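Prolyl endopeptidase (Myxococcus xanthus, PDB 2BKL) probably hydrolyses oligopeptides as a serine endopeptidase of the S9A family, cutting after proline and far less readily after alanine. Local coordinates at residues Asn252-Lys257 with Leu266-Val271; Ala273-His278 with Thr288-Pro293; Ala292-Val297 with Val314-Ser319; His331-Tyr336 with Ala365-Gly370. All blocks are in the same frame, centred on the assembly; numbering follows the deposited sequence.

Contact 1. Residues Asn252-Lys257 with Leu266-Val271; sequences NDVYWK and LLVKGV
Val254 and Leu267 lie side by side and point the same way, with CG1 of Val254 3.9 Å from CD2 of Leu267. The first torsion of Val254 sets this up, holding the touching CG1 anti to its backbone N (chi1 -176°). Trp256 crosses Leu267 at about a right angle, its CD1 against the leucine CB. Behind this patch, Val277 of the next propeller blade touches both Val254 and Leu267. On the other side of the hairpin, Leu266 reaches over one face of the Tyr255 ring in a CH-pi contact, CD1 3.9 Å from the ring centroid. Between these patches runs a classic beta bulge, in which Leu267 and Val268 both face Val254. The Val254 carbonyl O takes Leu267 N at 2.8 Å and, weakly, Val268 N at 3.3 Å, while Val254 N gives a straight bond to Val268 O at 2.9 Å. Further out, a water accepts from Trp256 NE1 and donates to Leu266 O. At the polar edge Asp253 OD1 receives Gly270 N at 3.0 Å, and the same oxygen meets Arg247 in a salt bridge. An alanine at Asp253 would probably leave Arg247 without this countercharge and Gly270 N with just its weak bond to Asn252 O, 3.1 Å away, in this hairpin. The chemistry implies a division of labour: the bulge lets one carbonyl serve two amides, and beside Gly270 a carboxylate supplements a weak backbone bond.

Contact 2. Residues Ala273-His278 with Thr288-Pro293; sequences AKYEVH and TDEGAP
Ala273 lays its methyl against the turn that follows the second strand of its propeller blade, with CB 3.9 Å from Glu290 CA. The turn is a type II beta turn, Asp289 to Ala292, and the segment it meets is the lead-in to strand 275-280, which begins the blade. Lys274 comes next and is held through its backbone. Its N donates to Asp289 OD1 at 2.9 Å, reaching that oxygen on the syn side but 30° out of the carboxylate plane. Its carbonyl O accepts Thr288 OG1 at 2.7 Å, with Asp289 N adding a weak bond. The threonine hydroxyl works twice, since OG1 also accepts Glu290 N at 3.0 Å and so makes an ST turn. The ammonium of Lys274 goes elsewhere: NZ binds the carbonyl O of Trp249, a residue of the ligand pocket, and stays 4.6 Å from Asp289 OD2, too far for a salt bridge, though the opposite charges probably still attract. Tyr275 then pairs with Thr288 across the strands. Its CG is anti to the carbonyl carbon (chi1 -54°), and the ring lies alongside Thr288, with OG1 3.1 Å above one face toward the rim. The far end of the ring meets Glu290, whose other carboxylate oxygen bridges to Arg307. A phenylalanine in place of Tyr275 would probably leave Glu290 OE1 with one donor fewer and its carboxylate freer to turn. The phenol bond is short: Tyr275 OH gives its proton to the anti lone pair of Glu290 OE1 at 2.5 Å, with that oxygen in the ring plane and the ring and carboxylate planes 68° apart.

Contact 3. Residues Ala292-Val297 with Val314-Ser319; sequences APRQRV and VPEDSS
In the third and fourth strands of a propeller blade, Val297 and Val314 form an antiparallel hydrogen-bonded pair. Val297 N reaches Val314 O at 3.0 Å, Val314 N returns to Val297 O at 3.1 Å, and the two side chains stand side by side with their CB atoms 3.8 Å apart. One step back, CB of Arg296 passes close to Val314 O, but its guanidinium leads away to Glu290 O and Glu312. Beyond this pair both segments leave the sheet. Residues 292-295 form a type I beta turn ahead of the third strand, and 315-319 belong to the link from the fourth strand to strand 321-328, the first of the next blade. Glu316 joins the two. With CG anti to its backbone N (chi1 -170°) and the chain extended beyond it, the carboxylate lies against the Ala292 methyl and the Pro293 ring, and OE2 takes Arg294 N at 2.9 Å in a nearly straight bond. The Arg294 side chain crosses Glu316 at about a right angle, yet its guanidinium stacks on the carboxylate with the planes 20° apart. Arg294 NH2 is 3.9 Å from Glu316 OE2, a long salt bridge of charge alone, because no N-H points at the oxygen. In its own plane the Arg294 guanidinium donates instead to Asp317 O, from NH2 at 3.1 Å and weakly from NE. Over the opposite face lie Ser319 CA and Ser318 O. Asp317 shapes this end of the link, its OD1 accepting Ser319 N at 3.0 Å in an Asx turn and also Ala320 N, while OD2 bridges to Arg345.

Contact 4. Residues His331-Tyr336 with Ala365-Gly370; sequences HLSLEY and ASNLMG
Ser333 OG and Asn367 CG both stand anti to their own backbone N (chi1 -173° and -155°), which brings the serine hydroxyl and the asparagine amide together. The amide then grips a single residue by two bonds. Ser333 OG gives its proton to Asn367 OD1 at 2.7 Å, and Asn367 ND2 donates to the Ser333 carbonyl O at 3.0 Å. That second bond is asymmetric: the oxygen lies practically in the amide plane, whereas the nitrogen sits above the carbonyl plane, 60° out of it. With one bond at OD1 and one at ND2, the amide is fixed against a flip. Its OD1 also draws a weak bond from Leu368 N. Leu368 covers the serine hydroxyl, its CB 3.4 Å from Ser333 OG, so hydrocarbon lies against one side of the hydroxyl. Glu335 crosses Asn367 obliquely on the other flank, CB 3.7 Å from the asparagine CG. Its carboxylate does not touch the amide; a water donates to Glu335 OE1 and accepts Asn367 N at 2.9 Å, and Ser324 OG is the protein partner of that same OE1. Leu368 O adds a bond to the hydroxyl of Ser326. Buried side-chain bonds join the second strand of one four-stranded antiparallel blade to the loop after the first strand of the next, the kind of junction between neighbouring blades found in a beta-propeller.

In the fold
Along the chain, contact 1 comes first and closes the hairpin of strands 251-257 and 265-269, the last two strands of one blade. The chain then enters the next blade, where contact 2 closes the open end of the hairpin made by its first two strands and contact 3 the excursion from third strand to fourth. These two overlap at Ala292 and Pro293; otherwise the contacts follow in series, and none nests inside or crosses another. Contact 4 spans a longer stretch that includes the remaining strands of the third of these blades, joining it to its successor. Neighbouring blades also meet between contacts: Asn252 OD1 bonds Tyr275 N, and Val314 packs on Leu334 and Tyr336. Together they trace consecutive blades of the propeller domain.

Contact 1. Residues Asn252-Lys257 with Leu266-Val271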
loop_
_atom_site.group_PDB
_atom_site.type_symbol
_atom_site.label_atom_id
_atom_site.label_comp_id
_atom_site.label_asym_id
_atom_site.label_seq_id
_atom_site.Cartn_x
_atom_site.Cartn_y
_atom_site.Cartn_z
ATOM N N ASN A 252 -16.038 -9.123 6.040
ATOM C CA ASN A 252 -15.391 -9.730 7.203
ATOM C C ASN A 252 -16.385 -10.100 8.282
ATOM O O ASN A 252 -17.518 -9.639 8.286
ATOM C CB ASN A 252 -14.300 -8.819 7.786
ATOM C CG ASN A 252 -14.849 -7.579 8.448
ATOM O OD1 ASN A 252 -15.083 -6.578 7.764
ATOM N ND2 ASN A 252 -14.972 -7.595 9.773
ATOM N N ASP A 253 -15.927 -10.958 9.182
ATOM C CA ASP A 253 -16.630 -11.294 10.405
ATOM C C ASP A 253 -15.979 -10.594 11.559
ATOM O O ASP A 253 -14.777 -10.293 11.531
ATOM C CB ASP A 253 -16.539 -12.787 10.673
ATOM C CG ASP A 253 -17.140 -13.621 9.574
ATOM O OD1 ASP A 253 -18.047 -13.135 8.860
ATOM O OD2 ASP A 253 -16.747 -14.792 9.367
ATOM N N VAL A 254 -16.726 -10.414 12.644
ATOM C CA VAL A 254 -16.182 -9.885 13.884
ATOM C C VAL A 254 -16.623 -10.754 15.062
ATOM O O VAL A 254 -17.818 -10.971 15.242
ATOM C CB VAL A 254 -16.622 -8.421 14.152
ATOM C CG1 VAL A 254 -15.943 -7.902 15.414
ATOM C CG2 VAL A 254 -16.268 -7.534 12.970
ATOM N N TYR A 255 -15.648 -11.226 15.827
ATOM C CA TYR A 255 -15.851 -11.926 17.091
ATOM C C TYR A 255 -15.296 -11.086 18.227
ATOM O O TYR A 255 -14.378 -10.287 18.058
ATOM C CB TYR A 255 -15.156 -13.287 17.053
ATOM C CG TYR A 255 -15.780 -14.247 16.048
ATOM C CD1 TYR A 255 -15.433 -14.209 14.695
ATOM C CD2 TYR A 255 -16.727 -15.181 16.451
ATOM C CE1 TYR A 255 -16.019 -15.085 13.784
ATOM C CE2 TYR A 255 -17.300 -16.065 15.542
ATOM C CZ TYR A 255 -16.957 -16.006 14.217
ATOM O OH TYR A 255 -17.542 -16.886 13.319
ATOM N N TRP A 256 -15.852 -11.254 19.427
ATOM C CA TRP A 256 -15.327 -10.572 20.585
ATOM C C TRP A 256 -15.548 -11.361 21.850
ATOM O O TRP A 256 -16.367 -12.267 21.894
ATOM C CB TRP A 256 -15.979 -9.196 20.741
ATOM C CG TRP A 256 -17.431 -9.221 21.121
ATOM C CD1 TRP A 256 -18.491 -9.479 20.303
ATOM C CD2 TRP A 256 -17.983 -8.926 22.406
ATOM N NE1 TRP A 256 -19.668 -9.391 21.010
ATOM C CE2 TRP A 256 -19.381 -9.046 22.301
ATOM C CE3 TRP A 256 -17.432 -8.599 23.643
ATOM C CZ2 TRP A 256 -20.234 -8.833 23.384
ATOM C CZ3 TRP A 256 -18.271 -8.390 24.715
ATOM C CH2 TRP A 256 -19.659 -8.500 24.574
ATOM N N LYS A 257 -14.769 -11.000 22.850
ATOM C CA LYS A 257 -14.987 -11.474 24.202
ATOM C C LYS A 257 -14.372 -10.513 25.188
ATOM O O LYS A 257 -13.586 -9.633 24.834
ATOM C CB LYS A 257 -14.418 -12.863 24.412
ATOM C CG LYS A 257 -12.919 -13.012 24.348
ATOM C CD LYS A 257 -12.651 -14.506 24.301
ATOM C CE LYS A 257 -11.373 -14.909 24.850
ATOM N NZ LYS A 257 -11.464 -16.412 24.914
ATOM N N LEU A 266 -19.977 -14.093 18.540
ATOM C CA LEU A 266 -20.091 -13.513 17.208
ATOM C C LEU A 266 -20.770 -12.175 17.281
ATOM O O LEU A 266 -21.915 -12.096 17.697
ATOM C CB LEU A 266 -20.914 -14.418 16.298
ATOM C CG LEU A 266 -21.173 -13.967 14.863
ATOM C CD1 LEU A 266 -19.881 -13.916 14.065
ATOM C CD2 LEU A 266 -22.194 -14.922 14.201
ATOM N N LEU A 267 -20.070 -11.114 16.900
ATOM C CA LEU A 267 -20.750 -9.831 16.724
ATOM C C LEU A 267 -21.559 -9.803 15.432
ATOM O O LEU A 267 -22.750 -9.447 15.440
ATOM C CB LEU A 267 -19.788 -8.663 16.759
ATOM C CG LEU A 267 -20.423 -7.294 16.614
ATOM C CD1 LEU A 267 -21.342 -6.957 17.807
ATOM C CD2 LEU A 267 -19.337 -6.257 16.466
ATOM N N VAL A 268 -20.908 -10.153 14.325
ATOM C CA VAL A 268 -21.552 -10.149 13.030
ATOM C C VAL A 268 -20.769 -10.991 12.046
ATOM O O VAL A 268 -19.538 -11.044 12.081
ATOM C CB VAL A 268 -21.742 -8.705 12.493
ATOM C CG1 VAL A 268 -20.412 -7.976 12.319
ATOM C CG2 VAL A 268 -22.510 -8.717 11.193
ATOM N N LYS A 269 -21.498 -11.727 11.213
ATOM C CA LYS A 269 -20.938 -12.494 10.120
ATOM C C LYS A 269 -21.251 -11.707 8.861
ATOM O O LYS A 269 -22.413 -11.543 8.493
ATOM C CB LYS A 269 -21.584 -13.882 10.080
ATOM C CG LYS A 269 -21.066 -14.811 8.986
ATOM C CD LYS A 269 -20.913 -16.262 9.504
ATOM C CE LYS A 269 -21.275 -17.301 8.438
ATOM N NZ LYS A 269 -21.004 -18.705 8.891
ATOM N N GLY A 270 -20.230 -11.158 8.223
ATOM C CA GLY A 270 -20.448 -10.316 7.071
ATOM C C GLY A 270 -20.793 -11.106 5.821
ATOM O O GLY A 270 -20.152 -12.121 5.513
ATOM N N VAL A 271 -21.821 -10.634 5.130
ATOM C CA VAL A 271 -22.270 -11.187 3.864
ATOM C C VAL A 271 -22.269 -10.041 2.876
ATOM O O VAL A 271 -23.200 -9.231 2.822
ATOM C CB VAL A 271 -23.668 -11.824 4.009
ATOM C CG1 VAL A 271 -24.102 -12.464 2.684
ATOM C CG2 VAL A 271 -23.657 -12.838 5.129
HETATM O O HOH W 1 -22.302 -10.515 20.042
#

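Contact 2. Residues Ala273-His278 with Thr288-Pro293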
loop_
_atom_site.group_PDB
_atom_site.type_symbol
_atom_site.label_atom_id
_atom_site.label_comp_id
_atom_site.label_asym_id
_atom_site.label_seq_id
_atom_site.Cartn_x
_atom_site.Cartn_y
_atom_site.Cartn_z
ATOM N N ALA A 273 -20.475 -7.467 3.208
ATOM C CA ALA A 273 -20.304 -6.241 4.001
ATOM C C ALA A 273 -19.111 -6.382 4.951
ATOM O O ALA A 273 -18.788 -7.491 5.394
ATOM C CB ALA A 273 -21.567 -5.940 4.810
ATOM N N LYS A 274 -18.459 -5.253 5.207
ATOM C CA LYS A 274 -17.363 -5.133 6.141
ATOM C C LYS A 274 -17.772 -4.368 7.364
ATOM O O LYS A 274 -18.665 -3.515 7.308
ATOM C CB LYS A 274 -16.170 -4.412 5.511
ATOM C CG LYS A 274 -15.554 -5.158 4.395
ATOM C CD LYS A 274 -14.405 -4.359 3.762
ATOM C CE LYS A 274 -14.954 -3.245 2.901
ATOM N NZ LYS A 274 -13.881 -2.518 2.193
ATOM N N TYR A 275 -17.065 -4.641 8.453
ATOM C CA TYR A 275 -17.339 -4.069 9.760
ATOM C C TYR A 275 -16.032 -3.851 10.503
ATOM O O TYR A 275 -15.249 -4.788 10.655
ATOM C CB TYR A 275 -18.218 -4.985 10.609
ATOM C CG TYR A 275 -19.481 -5.401 9.956
ATOM C CD1 TYR A 275 -19.503 -6.443 9.026
ATOM C CD2 TYR A 275 -20.690 -4.790 10.287
ATOM C CE1 TYR A 275 -20.711 -6.834 8.417
ATOM C CE2 TYR A 275 -21.882 -5.170 9.684
ATOM C CZ TYR A 275 -21.885 -6.194 8.740
ATOM O OH TYR A 275 -23.064 -6.584 8.133
ATOM N N GLU A 276 -15.812 -2.638 11.000
ATOM C CA GLU A 276 -14.668 -2.299 11.845
ATOM C C GLU A 276 -15.215 -1.740 13.143
ATOM O O GLU A 276 -16.124 -0.912 13.127
ATOM C CB GLU A 276 -13.818 -1.248 11.148
ATOM C CG GLU A 276 -12.583 -0.822 11.916
ATOM C CD GLU A 276 -11.884 0.361 11.281
ATOM O OE1 GLU A 276 -11.924 0.509 10.041
ATOM O OE2 GLU A 276 -11.286 1.160 12.024
ATOM N N VAL A 277 -14.672 -2.178 14.276
ATOM C CA VAL A 277 -15.226 -1.839 15.574
ATOM C C VAL A 277 -14.197 -1.176 16.485
ATOM O O VAL A 277 -13.018 -1.591 16.540
ATOM C CB VAL A 277 -15.761 -3.090 16.305
ATOM C CG1 VAL A 277 -16.513 -2.681 17.564
ATOM C CG2 VAL A 277 -16.597 -3.905 15.394
ATOM N N HIS A 278 -14.626 -0.125 17.174
ATOM C CA HIS A 278 -13.848 0.492 18.248
ATOM C C HIS A 278 -14.713 0.563 19.485
ATOM O O HIS A 278 -15.863 0.938 19.399
ATOM C CB HIS A 278 -13.376 1.873 17.799
ATOM C CG HIS A 278 -12.401 1.807 16.664
ATOM N ND1 HIS A 278 -11.138 1.267 16.806
ATOM C CD2 HIS A 278 -12.524 2.149 15.360
ATOM C CE1 HIS A 278 -10.521 1.290 15.635
ATOM N NE2 HIS A 278 -11.337 1.831 14.745
ATOM N N THR A 288 -19.402 0.502 9.027
ATOM C CA THR A 288 -19.802 -0.558 8.106
ATOM C C THR A 288 -20.411 -0.063 6.817
ATOM O O THR A 288 -20.989 1.038 6.760
ATOM C CB THR A 288 -20.782 -1.511 8.845
ATOM O OG1 THR A 288 -21.157 -2.592 7.993
ATOM C CG2 THR A 288 -22.073 -0.816 9.186
ATOM N N ASP A 289 -20.282 -0.885 5.773
ATOM C CA ASP A 289 -20.982 -0.665 4.517
ATOM C C ASP A 289 -22.280 -1.485 4.393
ATOM O O ASP A 289 -22.927 -1.477 3.351
ATOM C CB ASP A 289 -20.062 -0.828 3.281
ATOM C CG ASP A 289 -19.439 -2.156 3.180
ATOM O OD1 ASP A 289 -19.915 -3.092 3.861
ATOM O OD2 ASP A 289 -18.468 -2.366 2.394
ATOM N N GLU A 290 -22.677 -2.157 5.465
ATOM C CA GLU A 290 -23.947 -2.871 5.455
ATOM C C GLU A 290 -25.100 -1.908 5.211
ATOM O O GLU A 290 -25.301 -0.974 5.991
ATOM C CB GLU A 290 -24.147 -3.634 6.756
ATOM C CG GLU A 290 -25.283 -4.659 6.680
ATOM C CD GLU A 290 -25.919 -4.929 8.023
ATOM O OE1 GLU A 290 -25.269 -5.579 8.887
ATOM O OE2 GLU A 290 -27.094 -4.526 8.205
ATOM N N GLY A 291 -25.817 -2.124 4.106
ATOM C CA GLY A 291 -26.896 -1.247 3.688
ATOM C C GLY A 291 -26.480 0.200 3.474
ATOM O O GLY A 291 -27.307 1.091 3.575
ATOM N N ALA A 292 -25.213 0.422 3.116
ATOM C CA ALA A 292 -24.658 1.760 3.002
ATOM C C ALA A 292 -23.331 1.684 2.243
ATOM O O ALA A 292 -22.278 1.594 2.830
ATOM C CB ALA A 292 -24.442 2.358 4.403
ATOM N N PRO A 293 -23.379 1.668 0.923
ATOM C CA PRO A 293 -22.170 1.587 0.098
ATOM C C PRO A 293 -21.076 2.608 0.426
ATOM O O PRO A 293 -19.919 2.245 0.351
ATOM C CB PRO A 293 -22.700 1.792 -1.317
ATOM C CG PRO A 293 -24.096 1.241 -1.256
ATOM C CD PRO A 293 -24.608 1.640 0.114
#

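Contact 3. Residues Ala292-Val297 with Val314-Ser319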
loop_
_atom_site.group_PDB
_atom_site.type_symbol
_atom_site.label_atom_id
_atom_site.label_comp_id
_atom_site.label_asym_id
_atom_site.label_seq_id
_atom_site.Cartn_x
_atom_site.Cartn_y
_atom_site.Cartn_z
ATOM N N ALA A 292 -25.213 0.422 3.116
ATOM C CA ALA A 292 -24.658 1.760 3.002
ATOM C C ALA A 292 -23.331 1.684 2.243
ATOM O O ALA A 292 -22.278 1.594 2.830
ATOM C CB ALA A 292 -24.442 2.358 4.403
ATOM N N PRO A 293 -23.379 1.668 0.923
ATOM C CA PRO A 293 -22.170 1.587 0.098
ATOM C C PRO A 293 -21.076 2.608 0.426
ATOM O O PRO A 293 -19.919 2.245 0.351
ATOM C CB PRO A 293 -22.700 1.792 -1.317
ATOM C CG PRO A 293 -24.096 1.241 -1.256
ATOM C CD PRO A 293 -24.608 1.640 0.114
ATOM N N ARG A 294 -21.440 3.835 0.824
ATOM C CA ARG A 294 -20.467 4.833 1.276
ATOM C C ARG A 294 -20.218 4.879 2.799
ATOM O O ARG A 294 -19.532 5.780 3.290
ATOM C CB ARG A 294 -20.871 6.210 0.772
ATOM C CG ARG A 294 -20.750 6.377 -0.752
ATOM C CD ARG A 294 -21.171 7.761 -1.229
ATOM N NE ARG A 294 -22.535 8.069 -0.797
ATOM C CZ ARG A 294 -23.625 7.818 -1.482
ATOM N NH1 ARG A 294 -23.571 7.269 -2.699
ATOM N NH2 ARG A 294 -24.798 8.122 -0.956
ATOM N N GLN A 295 -20.745 3.876 3.505
ATOM C CA GLN A 295 -20.517 3.584 4.925
ATOM C C GLN A 295 -21.266 4.485 5.883
ATOM O O GLN A 295 -21.669 5.611 5.570
ATOM C CB GLN A 295 -19.016 3.515 5.280
ATOM C CG GLN A 295 -18.316 2.390 4.533
ATOM C CD GLN A 295 -17.131 1.774 5.250
ATOM O OE1 GLN A 295 -17.193 0.609 5.658
ATOM N NE2 GLN A 295 -16.044 2.524 5.393
ATOM N N ARG A 296 -21.460 3.931 7.065
ATOM C CA ARG A 296 -22.189 4.574 8.148
ATOM C C ARG A 296 -21.679 4.027 9.469
ATOM O O ARG A 296 -20.883 3.076 9.482
ATOM C CB ARG A 296 -23.699 4.328 7.987
ATOM C CG ARG A 296 -24.128 2.875 7.953
ATOM C CD ARG A 296 -25.638 2.765 7.818
ATOM N NE ARG A 296 -26.121 1.442 7.497
ATOM C CZ ARG A 296 -27.406 1.100 7.563
ATOM N NH1 ARG A 296 -28.331 1.991 7.921
ATOM N NH2 ARG A 296 -27.772 -0.123 7.255
ATOM N N VAL A 297 -22.094 4.643 10.563
ATOM C CA VAL A 297 -21.678 4.245 11.908
ATOM C C VAL A 297 -22.850 3.897 12.809
ATOM O O VAL A 297 -23.788 4.665 12.926
ATOM C CB VAL A 297 -20.806 5.310 12.619
ATOM C CG1 VAL A 297 -20.241 4.752 13.920
ATOM C CG2 VAL A 297 -19.666 5.782 11.698
ATOM N N VAL A 314 -24.387 7.747 12.845
ATOM C CA VAL A 314 -23.889 8.576 11.752
ATOM C C VAL A 314 -24.408 7.954 10.472
ATOM O O VAL A 314 -23.896 6.920 10.010
ATOM C CB VAL A 314 -22.345 8.672 11.700
ATOM C CG1 VAL A 314 -21.906 9.580 10.511
ATOM C CG2 VAL A 314 -21.797 9.223 12.968
ATOM N N PRO A 315 -25.493 8.487 9.924
ATOM C CA PRO A 315 -26.032 7.924 8.690
ATOM C C PRO A 315 -25.112 8.050 7.504
ATOM O O PRO A 315 -24.189 8.848 7.520
ATOM C CB PRO A 315 -27.321 8.740 8.467
ATOM C CG PRO A 315 -27.669 9.233 9.788
ATOM C CD PRO A 315 -26.366 9.534 10.472
ATOM N N GLU A 316 -25.338 7.233 6.489
ATOM C CA GLU A 316 -24.613 7.372 5.241
ATOM C C GLU A 316 -24.754 8.790 4.701
ATOM O O GLU A 316 -25.865 9.346 4.665
ATOM C CB GLU A 316 -25.145 6.365 4.209
ATOM C CG GLU A 316 -24.315 6.240 2.950
ATOM C CD GLU A 316 -24.887 5.275 1.921
ATOM O OE1 GLU A 316 -26.114 4.992 1.957
ATOM O OE2 GLU A 316 -24.122 4.844 1.046
ATOM N N ASP A 317 -23.646 9.361 4.269
ATOM C CA ASP A 317 -23.669 10.701 3.695
ATOM C C ASP A 317 -24.348 10.702 2.333
ATOM O O ASP A 317 -24.355 9.699 1.634
ATOM C CB ASP A 317 -22.245 11.255 3.602
ATOM C CG ASP A 317 -22.225 12.749 3.345
ATOM O OD1 ASP A 317 -22.164 13.146 2.163
ATOM O OD2 ASP A 317 -22.240 13.574 4.274
ATOM N N SER A 318 -24.928 11.840 1.963
ATOM C CA SER A 318 -25.643 11.936 0.692
ATOM C C SER A 318 -24.723 11.763 -0.512
ATOM O O SER A 318 -25.180 11.340 -1.566
ATOM C CB SER A 318 -26.437 13.255 0.599
ATOM O OG SER A 318 -25.592 14.390 0.698
ATOM N N SER A 319 -23.431 12.090 -0.372
ATOM C CA SER A 319 -22.494 11.947 -1.465
ATOM C C SER A 319 -21.089 11.472 -1.091
ATOM O O SER A 319 -20.445 10.870 -1.930
ATOM C CB SER A 319 -22.377 13.259 -2.241
ATOM O OG SER A 319 -21.820 14.268 -1.432
HETATM O O HOH W 2 -20.995 8.109 4.098
HETATM O O HOH W 3 -21.471 8.775 6.958
#

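Contact 4. Residues His331-Tyr336 with Ala365-Gly370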
loop_
_atom_site.group_PDB
_atom_site.type_symbol
_atom_site.label_atom_id
_atom_site.label_comp_id
_atom_site.label_asym_id
_atom_site.label_seq_id
_atom_site.Cartn_x
_atom_site.Cartn_y
_atom_site.Cartn_z
ATOM N N HIS A 331 -14.561 12.239 21.401
ATOM C CA HIS A 331 -15.357 12.522 20.209
ATOM C C HIS A 331 -15.046 11.496 19.116
ATOM O O HIS A 331 -14.067 10.736 19.199
ATOM C CB HIS A 331 -15.008 13.915 19.662
ATOM C CG HIS A 331 -15.531 15.051 20.490
ATOM N ND1 HIS A 331 -15.104 15.287 21.776
ATOM C CD2 HIS A 331 -16.432 16.019 20.209
ATOM C CE1 HIS A 331 -15.752 16.329 22.272
ATOM N NE2 HIS A 331 -16.553 16.806 21.335
ATOM N N LEU A 332 -15.902 11.445 18.103
ATOM C CA LEU A 332 -15.634 10.724 16.856
ATOM C C LEU A 332 -14.991 11.645 15.839
ATOM O O LEU A 332 -15.445 12.754 15.645
ATOM C CB LEU A 332 -16.941 10.181 16.284
ATOM C CG LEU A 332 -17.718 9.207 17.181
ATOM C CD1 LEU A 332 -19.000 8.834 16.486
ATOM C CD2 LEU A 332 -16.930 7.977 17.537
ATOM N N SER A 333 -13.937 11.183 15.179
ATOM C CA SER A 333 -13.331 11.875 14.039
ATOM C C SER A 333 -13.583 11.037 12.797
ATOM O O SER A 333 -13.222 9.893 12.756
ATOM C CB SER A 333 -11.841 12.125 14.249
ATOM O OG SER A 333 -11.331 12.928 13.195
ATOM N N LEU A 334 -14.229 11.653 11.820
ATOM C CA LEU A 334 -14.765 10.965 10.643
ATOM C C LEU A 334 -14.020 11.489 9.414
ATOM O O LEU A 334 -14.074 12.683 9.079
ATOM C CB LEU A 334 -16.255 11.236 10.498
ATOM C CG LEU A 334 -17.154 11.007 11.729
ATOM C CD1 LEU A 334 -18.555 11.511 11.507
ATOM C CD2 LEU A 334 -17.184 9.578 12.012
ATOM N N GLU A 335 -13.364 10.585 8.710
ATOM C CA GLU A 335 -12.611 10.922 7.507
ATOM C C GLU A 335 -13.449 10.537 6.297
ATOM O O GLU A 335 -13.701 9.361 6.052
ATOM C CB GLU A 335 -11.286 10.172 7.461
ATOM C CG GLU A 335 -10.407 10.527 6.267
ATOM C CD GLU A 335 -9.268 9.548 6.047
ATOM O OE1 GLU A 335 -9.113 8.548 6.773
ATOM O OE2 GLU A 335 -8.547 9.766 5.061
ATOM N N TYR A 336 -13.862 11.548 5.550
ATOM C CA TYR A 336 -14.669 11.429 4.321
ATOM C C TYR A 336 -13.800 11.727 3.091
ATOM O O TYR A 336 -12.794 12.414 3.178
ATOM C CB TYR A 336 -15.844 12.377 4.331
ATOM C CG TYR A 336 -16.955 11.970 5.271
ATOM C CD1 TYR A 336 -17.942 11.074 4.876
ATOM C CD2 TYR A 336 -17.009 12.457 6.561
ATOM C CE1 TYR A 336 -18.974 10.717 5.739
ATOM C CE2 TYR A 336 -17.980 12.095 7.413
ATOM C CZ TYR A 336 -18.986 11.228 7.006
ATOM O OH TYR A 336 -19.994 10.844 7.877
ATOM N N ALA A 365 -5.693 15.007 3.463
ATOM C CA ALA A 365 -5.593 15.070 4.920
ATOM C C ALA A 365 -5.863 13.725 5.533
ATOM O O ALA A 365 -6.823 13.054 5.132
ATOM C CB ALA A 365 -6.553 16.085 5.469
ATOM N N SER A 366 -5.083 13.325 6.546
ATOM C CA SER A 366 -5.377 12.138 7.315
ATOM C C SER A 366 -6.528 12.406 8.281
ATOM O O SER A 366 -6.871 13.558 8.563
ATOM C CB SER A 366 -4.153 11.685 8.113
ATOM O OG SER A 366 -3.930 12.563 9.226
ATOM N N ASN A 367 -7.081 11.338 8.835
ATOM C CA ASN A 367 -7.982 11.475 9.958
ATOM C C ASN A 367 -7.188 11.983 11.149
ATOM O O ASN A 367 -5.956 11.911 11.179
ATOM C CB ASN A 367 -8.688 10.153 10.256
ATOM C CG ASN A 367 -10.017 10.339 10.971
ATOM O OD1 ASN A 367 -10.450 11.437 11.186
ATOM N ND2 ASN A 367 -10.690 9.243 11.269
ATOM N N LEU A 368 -7.884 12.497 12.139
ATOM C CA LEU A 368 -7.240 12.856 13.381
ATOM C C LEU A 368 -6.689 11.625 14.073
ATOM O O LEU A 368 -7.300 10.551 14.061
ATOM C CB LEU A 368 -8.204 13.575 14.295
ATOM C CG LEU A 368 -8.694 14.943 13.857
ATOM C CD1 LEU A 368 -9.662 15.502 14.896
ATOM C CD2 LEU A 368 -7.536 15.887 13.630
ATOM N N MET A 369 -5.486 11.800 14.622
ATOM C CA MET A 369 -4.730 10.762 15.283
ATOM C C MET A 369 -4.439 11.194 16.711
ATOM O O MET A 369 -3.918 12.279 16.947
ATOM C CB MET A 369 -3.414 10.525 14.558
ATOM C CG MET A 369 -3.606 9.955 13.166
ATOM S SD MET A 369 -2.034 9.894 12.348
ATOM C CE MET A 369 -2.007 11.441 11.683
ATOM N N GLY A 370 -4.717 10.313 17.649
ATOM C CA GLY A 370 -4.495 10.579 19.045
ATOM C C GLY A 370 -5.015 9.443 19.875
ATOM O O GLY A 370 -4.854 8.276 19.521
HETATM O O HOH W 4 -6.261 8.657 7.952
#